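Local atomic coordinates of outer surface protein (Bacillus cereus ATCC 14579, PDB entry 1X7F), a protein that is uncharacterised but belongs to the MupG family and so probably hydrolyses 6-phospho-N-acetylmuramic acid glycosides formed in cell-wall recycling. Residues Y316-V324 and I354-G362; L325-I333 and I364-D373. One frame throughout, in Å; residues are numbered along the deposited sequence. Where two conformers were deposited one is given.

Interaction 1: Y316-V324 and I354-G362; sequences YDFPVRESV and IDERKNIVG
Ser-323 and Val-324 run beside Glu-356 and Ile-354, with CA atoms 5.3 Å apart in both Ser-323/Glu-356 and Val-324/Ile-354. Segment 316-324 is an irregular loop. In 354-362 a type I turn, Asp-355 to Lys-358, leads into strand 358-364. No direct backbone hydrogen bond joins the segments; waters bridge them. One takes the N-H of Ile-360 and donates to Glu-322 O. Another does the same between Asp-355 N and Val-324 O.

Ser-323 OG lies beside the backbone N, anti to the carbonyl carbon (chi1 -77°), and points into the mouth of the turn. Ser-323 OG donates to Lys-358 O at 2.6 Å, nearly in line with the C=O (170°). In one conformer, the bent chain of Glu-356 folds its carboxylate back over Ser-323 CB. Arg-321 crosses Asn-359 at about a right angle, one guanidinium face over Asn-359 CB. Arg-321 NH2 donates a hydrogen bond to Ile-360 O at 2.9 Å, from above the carbonyl plane (45° out). This acceptor lies near the guanidinium plane. The same NH2 forms a salt bridge with Glu-284 of helix 282-289. Beyond Ser-323, Val-324 CG2 meets Ile-360 CG2 at 4.0 Å.

Within the turn, Asp-355 OD2 accepts from Arg-357 N, which makes an Asx turn. The arrangement is a connecting loop laid along the start of a strand in the mixed sheet of the MupG C-terminal region.

Interaction 2: L325-I333 and I364-D373; sequences LQERGQVVI and IAEEELFLLD
Arg-328 and Gly-329 meet Ile-364 and the 3-10 segment 366-373 from the corner of a type II beta turn, Glu-327 to Gln-330. The turn leads into strand 330-334 of the mixed sheet in the C-terminal family region. Arg-328 comes first. Its CG is anti to the backbone N (chi1 -173°) and the chain runs extended to NE, which carries the guanidinium across to the 3-10 segment. There Arg-328 NH1 makes a salt bridge with Asp-373 OD1 at 2.9 Å, meeting it from above the carboxylate plane. The guanidinium and carboxylate planes are 55° apart. NH1 also makes a weak hydrogen bond to Leu-369 O. A water adds a second link: it accepts from Arg-328 NH2 at 2.8 Å and donates to Asp-373 OD1 at 3.0 Å. Leu-372 CD1 lies over one guanidinium face, toward its rim. NH2 bonds to Leu-349 O, so the arginine also ties in the chain just after strand 345-348.

Gly-329 has a positive phi, and Leu-369 CD2 packs tightly on Gly-329 CA at 3.5 Å. Gly-329 O accepts from Ile-364 N at 2.7 Å in a nearly straight bond (N-H...O 171°). This joins the turn to the end of strand 358-364. Val-331 follows on the strand. Its side chain crosses that of Ile-364 at about a right angle, and Val-331 CG2 touches Ile-364 CD1 at 3.7 Å.

From the N-terminal side, the chain passes through 316-324 and directly into 325-333. It then makes strand 345-348 and returns through 354-362 and 364-373. Interaction 1 closes the loop from 316-324 to 354-362, and interaction 2 the one from 325-333 to 364-373. The segments alternate, so the two loops cross. Their centres are 16 Å apart. Antiparallel strands 330-334 and 358-364 join them, through probable backbone bonds between Val-361 and Val-331 and between Asn-359 and Ile-333. A classic bulge at Val-361 and Gly-362 faces Val-331. Interaction 1 ties the preceding loop to the sheet; interaction 2 ties the sheet to the 3-10 segment, which touches helix 231-240.

Interaction 1: Y316-V324 and I354-G362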
loop_
_atom_site.group_PDB
_atom_site.type_symbol
_atom_site.label_atom_id
_atom_site.label_comp_id
_atom_site.label_asym_id
_atom_site.label_seq_id
_atom_site.Cartn_x
_atom_site.Cartn_y
_atom_site.Cartn_z
ATOM N N TYR A 316 6.865 18.974 -32.161
ATOM C CA TYR A 316 5.584 18.381 -32.535
ATOM C C TYR A 316 4.413 19.370 -32.520
ATOM O O TYR A 316 4.502 20.459 -31.948
ATOM C CB TYR A 316 5.290 17.147 -31.667
ATOM C CG TYR A 316 6.208 15.971 -31.982
ATOM C CD1 TYR A 316 7.533 15.945 -31.515
ATOM C CD2 TYR A 316 5.765 14.904 -32.765
ATOM C CE1 TYR A 316 8.376 14.886 -31.798
ATOM C CE2 TYR A 316 6.601 13.835 -33.053
ATOM C CZ TYR A 316 7.908 13.830 -32.562
ATOM O OH TYR A 316 8.754 12.792 -32.859
ATOM N N ASP A 317 3.313 18.964 -33.146
ATOM C CA ASP A 317 2.189 19.837 -33.399
ATOM C C ASP A 317 1.204 19.724 -32.261
ATOM O O ASP A 317 0.671 18.652 -31.997
ATOM C CB ASP A 317 1.524 19.452 -34.726
ATOM C CG ASP A 317 0.666 20.572 -35.322
ATOM O OD1 ASP A 317 -0.276 20.230 -36.087
ATOM O OD2 ASP A 317 0.863 21.795 -35.116
ATOM N N PHE A 318 0.981 20.841 -31.575
ATOM C CA PHE A 318 0.018 20.911 -30.496
ATOM C C PHE A 318 -0.920 22.059 -30.804
ATOM O O PHE A 318 -0.783 23.150 -30.229
ATOM C CB PHE A 318 0.729 21.129 -29.164
ATOM C CG PHE A 318 1.514 19.941 -28.713
ATOM C CD1 PHE A 318 2.874 19.838 -29.005
ATOM C CD2 PHE A 318 0.891 18.903 -28.022
ATOM C CE1 PHE A 318 3.598 18.722 -28.603
ATOM C CE2 PHE A 318 1.617 17.777 -27.632
ATOM C CZ PHE A 318 2.967 17.696 -27.915
ATOM N N PRO A 319 -1.859 21.838 -31.729
ATOM C CA PRO A 319 -2.745 22.914 -32.148
ATOM C C PRO A 319 -3.596 23.392 -30.982
ATOM O O PRO A 319 -3.975 22.599 -30.103
ATOM C CB PRO A 319 -3.606 22.264 -33.244
ATOM C CG PRO A 319 -2.794 21.072 -33.703
ATOM C CD PRO A 319 -2.158 20.575 -32.436
ATOM N N VAL A 320 -3.846 24.692 -30.960
ATOM C CA VAL A 320 -4.733 25.312 -29.987
ATOM C C VAL A 320 -6.157 24.759 -30.168
ATOM O O VAL A 320 -6.641 24.649 -31.295
ATOM C CB VAL A 320 -4.705 26.868 -30.146
ATOM C CG1 VAL A 320 -5.684 27.522 -29.220
ATOM C CG2 VAL A 320 -3.304 27.425 -29.865
ATOM N N ARG A 321 -6.801 24.359 -29.075
ATOM C CA ARG A 321 -8.247 24.085 -29.099
ATOM C C ARG A 321 -8.966 24.785 -27.950
ATOM O O ARG A 321 -8.509 25.813 -27.498
ATOM C CB ARG A 321 -8.571 22.591 -29.187
ATOM C CG ARG A 321 -7.593 21.671 -28.509
ATOM C CD ARG A 321 -7.894 20.185 -28.694
ATOM N NE ARG A 321 -7.503 19.482 -27.474
ATOM C CZ ARG A 321 -6.367 18.811 -27.309
ATOM N NH1 ARG A 321 -5.501 18.701 -28.313
ATOM N NH2 ARG A 321 -6.102 18.246 -26.130
ATOM N N GLU A 322 -10.096 24.262 -27.491
ATOM C CA GLU A 322 -10.865 24.977 -26.476
ATOM C C GLU A 322 -10.256 24.747 -25.106
ATOM O O GLU A 322 -10.258 23.625 -24.604
ATOM C CB GLU A 322 -12.354 24.583 -26.488
ATOM C CG GLU A 322 -13.071 24.724 -27.836
ATOM C CD GLU A 322 -12.996 26.121 -28.447
ATOM O OE1 GLU A 322 -12.959 27.130 -27.691
ATOM O OE2 GLU A 322 -12.983 26.210 -29.697
ATOM N N SER A 323 -9.720 25.820 -24.530
ATOM C CA SER A 323 -9.157 25.811 -23.195
ATOM C C SER A 323 -10.233 26.033 -22.135
ATOM O O SER A 323 -11.174 26.814 -22.325
ATOM C CB SER A 323 -8.055 26.867 -23.075
ATOM O OG SER A 323 -6.848 26.419 -23.688
ATOM N N VAL A 324 -10.098 25.315 -21.028
ATOM C CA VAL A 324 -11.061 25.378 -19.932
ATOM C C VAL A 324 -10.343 25.769 -18.635
ATOM O O VAL A 324 -9.098 25.668 -18.530
ATOM C CB VAL A 324 -11.848 24.024 -19.742
ATOM C CG1 VAL A 324 -12.718 23.704 -20.962
ATOM C CG2 VAL A 324 -10.906 22.851 -19.424
ATOM N N ILE A 354 -8.588 30.108 -17.059
ATOM C CA ILE A 354 -8.327 29.652 -18.425
ATOM C C ILE A 354 -7.006 30.232 -18.968
ATOM O O ILE A 354 -6.729 31.429 -18.824
ATOM C CB ILE A 354 -9.495 30.060 -19.361
ATOM C CG1 ILE A 354 -10.745 29.212 -19.091
ATOM C CG2 ILE A 354 -9.100 29.885 -20.815
ATOM C CD1 ILE A 354 -12.058 29.809 -19.750
ATOM N N ASP A 355 -6.193 29.378 -19.583
ATOM C CA ASP A 355 -4.975 29.836 -20.249
ATOM C C ASP A 355 -4.979 29.193 -21.623
ATOM O O ASP A 355 -4.821 27.978 -21.754
ATOM C CB ASP A 355 -3.718 29.454 -19.435
ATOM C CG ASP A 355 -2.437 30.070 -19.995
ATOM O OD1 ASP A 355 -1.472 30.238 -19.221
ATOM O OD2 ASP A 355 -2.287 30.407 -21.191
ATOM N N GLU A 356 -5.202 30.001 -22.657
ATOM C CA GLU A 356 -5.354 29.470 -24.020
ATOM C C GLU A 356 -4.054 28.859 -24.553
ATOM O O GLU A 356 -4.053 28.216 -25.596
ATOM C CB GLU A 356 -5.888 30.537 -24.998
ATOM C CG GLU A 356 -7.263 31.132 -24.671
ATOM C CD GLU A 356 -8.425 30.150 -24.783
ATOM O OE1 GLU A 356 -8.400 29.235 -25.641
ATOM O OE2 GLU A 356 -9.393 30.310 -24.008
ATOM N N ARG A 357 -2.957 29.057 -23.822
ATOM C CA ARG A 357 -1.651 28.477 -24.195
ATOM C C ARG A 357 -1.457 27.019 -23.735
ATOM O O ARG A 357 -0.402 26.401 -23.967
ATOM C CB ARG A 357 -0.529 29.379 -23.668
ATOM C CG ARG A 357 -0.615 30.834 -24.217
ATOM C CD ARG A 357 0.284 31.835 -23.503
ATOM N NE ARG A 357 0.148 31.730 -22.051
ATOM C CZ ARG A 357 0.891 32.385 -21.174
ATOM N NH1 ARG A 357 1.851 33.212 -21.594
ATOM N NH2 ARG A 357 0.685 32.198 -19.867
ATOM N N LYS A 358 -2.483 26.476 -23.084
ATOM C CA LYS A 358 -2.499 25.091 -22.644
ATOM C C LYS A 358 -3.674 24.335 -23.261
ATOM O O LYS A 358 -4.767 24.884 -23.375
ATOM C CB LYS A 358 -2.602 25.021 -21.125
ATOM C CG LYS A 358 -1.498 25.756 -20.390
ATOM C CD LYS A 358 -1.532 25.423 -18.913
ATOM C CE LYS A 358 -0.716 26.401 -18.101
ATOM N NZ LYS A 358 -0.726 26.019 -16.665
ATOM N N ASN A 359 -3.443 23.084 -23.658
ATOM C CA ASN A 359 -4.525 22.166 -24.034
ATOM C C ASN A 359 -4.829 21.220 -22.868
ATOM O O ASN A 359 -3.905 20.724 -22.221
ATOM C CB ASN A 359 -4.133 21.335 -25.264
ATOM C CG ASN A 359 -4.068 22.151 -26.561
ATOM O OD1 ASN A 359 -3.574 21.649 -27.565
ATOM N ND2 ASN A 359 -4.562 23.394 -26.548
ATOM N N ILE A 360 -6.100 20.956 -22.578
ATOM C CA ILE A 360 -6.401 19.902 -21.582
ATOM C C ILE A 360 -6.341 18.530 -22.257
ATOM O O ILE A 360 -6.925 18.332 -23.319
ATOM C CB ILE A 360 -7.770 20.087 -20.824
ATOM C CG1 ILE A 360 -7.978 18.891 -19.867
ATOM C CG2 ILE A 360 -8.956 20.235 -21.817
ATOM C CD1 ILE A 360 -9.189 18.976 -18.967
ATOM N N VAL A 361 -5.647 17.591 -21.622
ATOM C CA VAL A 361 -5.368 16.281 -22.226
ATOM C C VAL A 361 -6.208 15.187 -21.568
ATOM O O VAL A 361 -6.729 14.302 -22.244
ATOM C CB VAL A 361 -3.841 15.971 -22.171
ATOM C CG1 VAL A 361 -3.543 14.524 -22.494
ATOM C CG2 VAL A 361 -3.092 16.873 -23.154
ATOM N N GLY A 362 -6.356 15.273 -20.244
ATOM C CA GLY A 362 -7.125 14.315 -19.485
ATOM C C GLY A 362 -7.247 14.708 -18.033
ATOM O O GLY A 362 -6.947 15.842 -17.655
HETATM O O HOH W 1 -6.701 24.839 -25.856
HETATM O O HOH W 2 -7.896 22.340 -24.565
HETATM O O HOH W 3 -11.657 29.112 -23.780
HETATM O O HOH W 4 -6.774 26.674 -19.442
#

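Interaction 2: L325-I333 and I364-D373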
loop_
_atom_site.group_PDB
_atom_site.type_symbol
_atom_site.label_atom_id
_atom_site.label_comp_id
_atom_site.label_asym_id
_atom_site.label_seq_id
_atom_site.Cartn_x
_atom_site.Cartn_y
_atom_site.Cartn_z
ATOM N N LEU A 325 -11.135 26.232 -17.670
ATOM C CA LEU A 325 -10.672 26.496 -16.315
ATOM C C LEU A 325 -9.754 25.377 -15.856
ATOM O O LEU A 325 -10.089 24.205 -15.984
ATOM C CB LEU A 325 -11.874 26.605 -15.358
ATOM C CG LEU A 325 -11.630 26.993 -13.893
ATOM C CD1 LEU A 325 -11.187 28.472 -13.810
ATOM C CD2 LEU A 325 -12.897 26.741 -13.028
ATOM N N GLN A 326 -8.594 25.738 -15.322
ATOM C CA GLN A 326 -7.644 24.728 -14.868
ATOM C C GLN A 326 -8.012 24.318 -13.464
ATOM O O GLN A 326 -8.188 25.174 -12.599
ATOM C CB GLN A 326 -6.210 25.246 -14.932
ATOM C CG GLN A 326 -5.805 25.745 -16.299
ATOM C CD GLN A 326 -4.415 26.325 -16.285
ATOM O OE1 GLN A 326 -3.430 25.596 -16.093
ATOM N NE2 GLN A 326 -4.318 27.634 -16.495
ATOM N N GLU A 327 -8.165 23.011 -13.255
ATOM C CA GLU A 327 -8.648 22.476 -11.992
ATOM C C GLU A 327 -7.798 21.295 -11.569
ATOM O O GLU A 327 -7.267 20.595 -12.420
ATOM C CB GLU A 327 -10.121 22.067 -12.115
ATOM C CG GLU A 327 -11.029 23.211 -12.566
ATOM C CD GLU A 327 -12.500 22.875 -12.441
ATOM O OE1 GLU A 327 -13.139 22.639 -13.488
ATOM O OE2 GLU A 327 -13.016 22.839 -11.294
ATOM N N ARG A 328 -7.662 21.098 -10.254
ATOM C CA ARG A 328 -6.908 19.982 -9.667
ATOM C C ARG A 328 -7.197 18.641 -10.360
ATOM O O ARG A 328 -8.358 18.233 -10.471
ATOM C CB ARG A 328 -7.211 19.870 -8.155
ATOM C CG ARG A 328 -6.337 18.836 -7.398
ATOM C CD ARG A 328 -6.510 18.876 -5.832
ATOM N NE ARG A 328 -5.695 17.834 -5.184
ATOM C CZ ARG A 328 -4.407 17.966 -4.827
ATOM N NH1 ARG A 328 -3.758 16.949 -4.265
ATOM N NH2 ARG A 328 -3.758 19.102 -5.040
ATOM N N GLY A 329 -6.133 17.978 -10.820
ATOM C CA GLY A 329 -6.221 16.645 -11.401
ATOM C C GLY A 329 -6.151 16.634 -12.914
ATOM O O GLY A 329 -6.038 15.563 -13.526
ATOM N N GLN A 330 -6.235 17.817 -13.530
ATOM C CA GLN A 330 -6.185 17.897 -14.987
ATOM C C GLN A 330 -4.772 17.660 -15.452
ATOM O O GLN A 330 -3.819 18.170 -14.857
ATOM C CB GLN A 330 -6.690 19.247 -15.508
ATOM C CG GLN A 330 -8.195 19.377 -15.512
ATOM C CD GLN A 330 -8.660 20.795 -15.820
ATOM O OE1 GLN A 330 -9.858 21.078 -15.801
ATOM N NE2 GLN A 330 -7.721 21.683 -16.098
ATOM N N VAL A 331 -4.644 16.855 -16.504
ATOM C CA VAL A 331 -3.387 16.745 -17.228
ATOM C C VAL A 331 -3.489 17.725 -18.395
ATOM O O VAL A 331 -4.426 17.651 -19.189
ATOM C CB VAL A 331 -3.121 15.304 -17.715
ATOM C CG1 VAL A 331 -1.803 15.230 -18.463
ATOM C CG2 VAL A 331 -3.138 14.340 -16.529
ATOM N N VAL A 332 -2.558 18.679 -18.445
ATOM C CA VAL A 332 -2.550 19.696 -19.488
ATOM C C VAL A 332 -1.174 19.701 -20.145
ATOM O O VAL A 332 -0.197 19.195 -19.567
ATOM C CB VAL A 332 -2.978 21.138 -18.986
ATOM C CG1 VAL A 332 -4.360 21.113 -18.289
ATOM C CG2 VAL A 332 -1.916 21.776 -18.083
ATOM N N ILE A 333 -1.125 20.257 -21.346
ATOM C CA ILE A 333 0.109 20.398 -22.077
ATOM C C ILE A 333 0.156 21.778 -22.716
ATOM O O ILE A 333 -0.867 22.310 -23.171
ATOM C CB ILE A 333 0.272 19.268 -23.129
ATOM C CG1 ILE A 333 1.737 19.178 -23.583
ATOM C CG2 ILE A 333 -0.701 19.459 -24.305
ATOM C CD1 ILE A 333 2.141 17.845 -24.140
ATOM N N ILE A 364 -6.725 12.982 -13.918
ATOM C CA ILE A 364 -6.430 11.907 -12.985
ATOM C C ILE A 364 -7.746 11.486 -12.330
ATOM O O ILE A 364 -8.568 12.332 -11.986
ATOM C CB ILE A 364 -5.406 12.381 -11.910
ATOM C CG1 ILE A 364 -4.095 12.894 -12.549
ATOM C CG2 ILE A 364 -5.194 11.288 -10.806
ATOM C CD1 ILE A 364 -3.493 11.999 -13.641
ATOM N N ALA A 365 -7.937 10.179 -12.177
ATOM C CA ALA A 365 -9.123 9.621 -11.550
ATOM C C ALA A 365 -9.390 10.326 -10.219
ATOM O O ALA A 365 -8.462 10.559 -9.438
ATOM C CB ALA A 365 -8.965 8.096 -11.354
ATOM N N GLU A 366 -10.657 10.664 -9.986
ATOM C CA GLU A 366 -11.079 11.482 -8.848
ATOM C C GLU A 366 -10.679 10.870 -7.499
ATOM O O GLU A 366 -10.273 11.593 -6.595
ATOM C CB GLU A 366 -12.604 11.702 -8.899
ATOM C CG GLU A 366 -13.123 12.839 -8.017
ATOM C CD GLU A 366 -14.647 12.806 -7.833
ATOM O OE1 GLU A 366 -15.170 13.552 -6.961
ATOM O OE2 GLU A 366 -15.335 12.021 -8.545
ATOM N N GLU A 367 -10.805 9.551 -7.373
ATOM C CA GLU A 367 -10.442 8.854 -6.140
ATOM C C GLU A 367 -8.938 8.923 -5.847
ATOM O O GLU A 367 -8.515 8.719 -4.713
ATOM C CB GLU A 367 -10.943 7.401 -6.161
ATOM C CG GLU A 367 -10.323 6.516 -7.236
ATOM C CD GLU A 367 -11.001 6.612 -8.590
ATOM O OE1 GLU A 367 -11.836 7.518 -8.811
ATOM O OE2 GLU A 367 -10.679 5.768 -9.450
ATOM N N GLU A 368 -8.146 9.236 -6.869
ATOM C CA GLU A 368 -6.672 9.254 -6.749
ATOM C C GLU A 368 -6.049 10.649 -6.636
ATOM O O GLU A 368 -4.829 10.774 -6.613
ATOM C CB GLU A 368 -6.007 8.503 -7.919
ATOM C CG GLU A 368 -6.226 6.984 -7.921
ATOM C CD GLU A 368 -5.346 6.247 -8.922
ATOM O OE1 GLU A 368 -4.420 6.864 -9.508
ATOM O OE2 GLU A 368 -5.576 5.033 -9.143
ATOM N N LEU A 369 -6.867 11.694 -6.548
ATOM C CA LEU A 369 -6.325 13.053 -6.536
ATOM C C LEU A 369 -5.435 13.298 -5.318
ATOM O O LEU A 369 -4.448 14.019 -5.412
ATOM C CB LEU A 369 -7.437 14.130 -6.622
ATOM C CG LEU A 369 -8.302 14.200 -7.891
ATOM C CD1 LEU A 369 -9.244 15.382 -7.827
ATOM C CD2 LEU A 369 -7.478 14.257 -9.173
ATOM N N PHE A 370 -5.789 12.713 -4.174
ATOM C CA PHE A 370 -4.969 12.880 -2.973
ATOM C C PHE A 370 -3.530 12.340 -3.193
ATOM O O PHE A 370 -2.593 12.754 -2.515
ATOM C CB PHE A 370 -5.641 12.197 -1.778
ATOM C CG PHE A 370 -5.528 10.707 -1.801
ATOM C CD1 PHE A 370 -4.498 10.069 -1.115
ATOM C CD2 PHE A 370 -6.436 9.933 -2.527
ATOM C CE1 PHE A 370 -4.380 8.693 -1.147
ATOM C CE2 PHE A 370 -6.318 8.562 -2.556
ATOM C CZ PHE A 370 -5.293 7.934 -1.868
ATOM N N LEU A 371 -3.371 11.422 -4.140
ATOM C CA LEU A 371 -2.075 10.824 -4.433
ATOM C C LEU A 371 -1.069 11.822 -5.013
ATOM O O LEU A 371 0.132 11.642 -4.858
ATOM C CB LEU A 371 -2.227 9.603 -5.342
ATOM C CG LEU A 371 -2.730 8.306 -4.705
ATOM C CD1 LEU A 371 -2.828 7.210 -5.760
ATOM C CD2 LEU A 371 -1.873 7.840 -3.501
ATOM N N LEU A 372 -1.575 12.889 -5.632
ATOM C CA LEU A 372 -0.757 14.012 -6.104
ATOM C C LEU A 372 0.167 14.646 -5.047
ATOM O O LEU A 372 1.230 15.183 -5.394
ATOM C CB LEU A 372 -1.648 15.092 -6.724
ATOM C CG LEU A 372 -2.441 14.629 -7.945
ATOM C CD1 LEU A 372 -3.449 15.704 -8.397
ATOM C CD2 LEU A 372 -1.470 14.236 -9.070
ATOM N N ASP A 373 -0.228 14.565 -3.776
ATOM C CA ASP A 373 0.567 15.080 -2.675
ATOM C C ASP A 373 1.864 14.291 -2.452
ATOM O O ASP A 373 2.780 14.775 -1.791
ATOM C CB ASP A 373 -0.259 15.072 -1.381
ATOM C CG ASP A 373 -1.472 16.013 -1.432
ATOM O OD1 ASP A 373 -1.588 16.854 -2.359
ATOM O OD2 ASP A 373 -2.370 15.968 -0.564
HETATM O O HOH W 5 -1.174 19.386 -3.931
#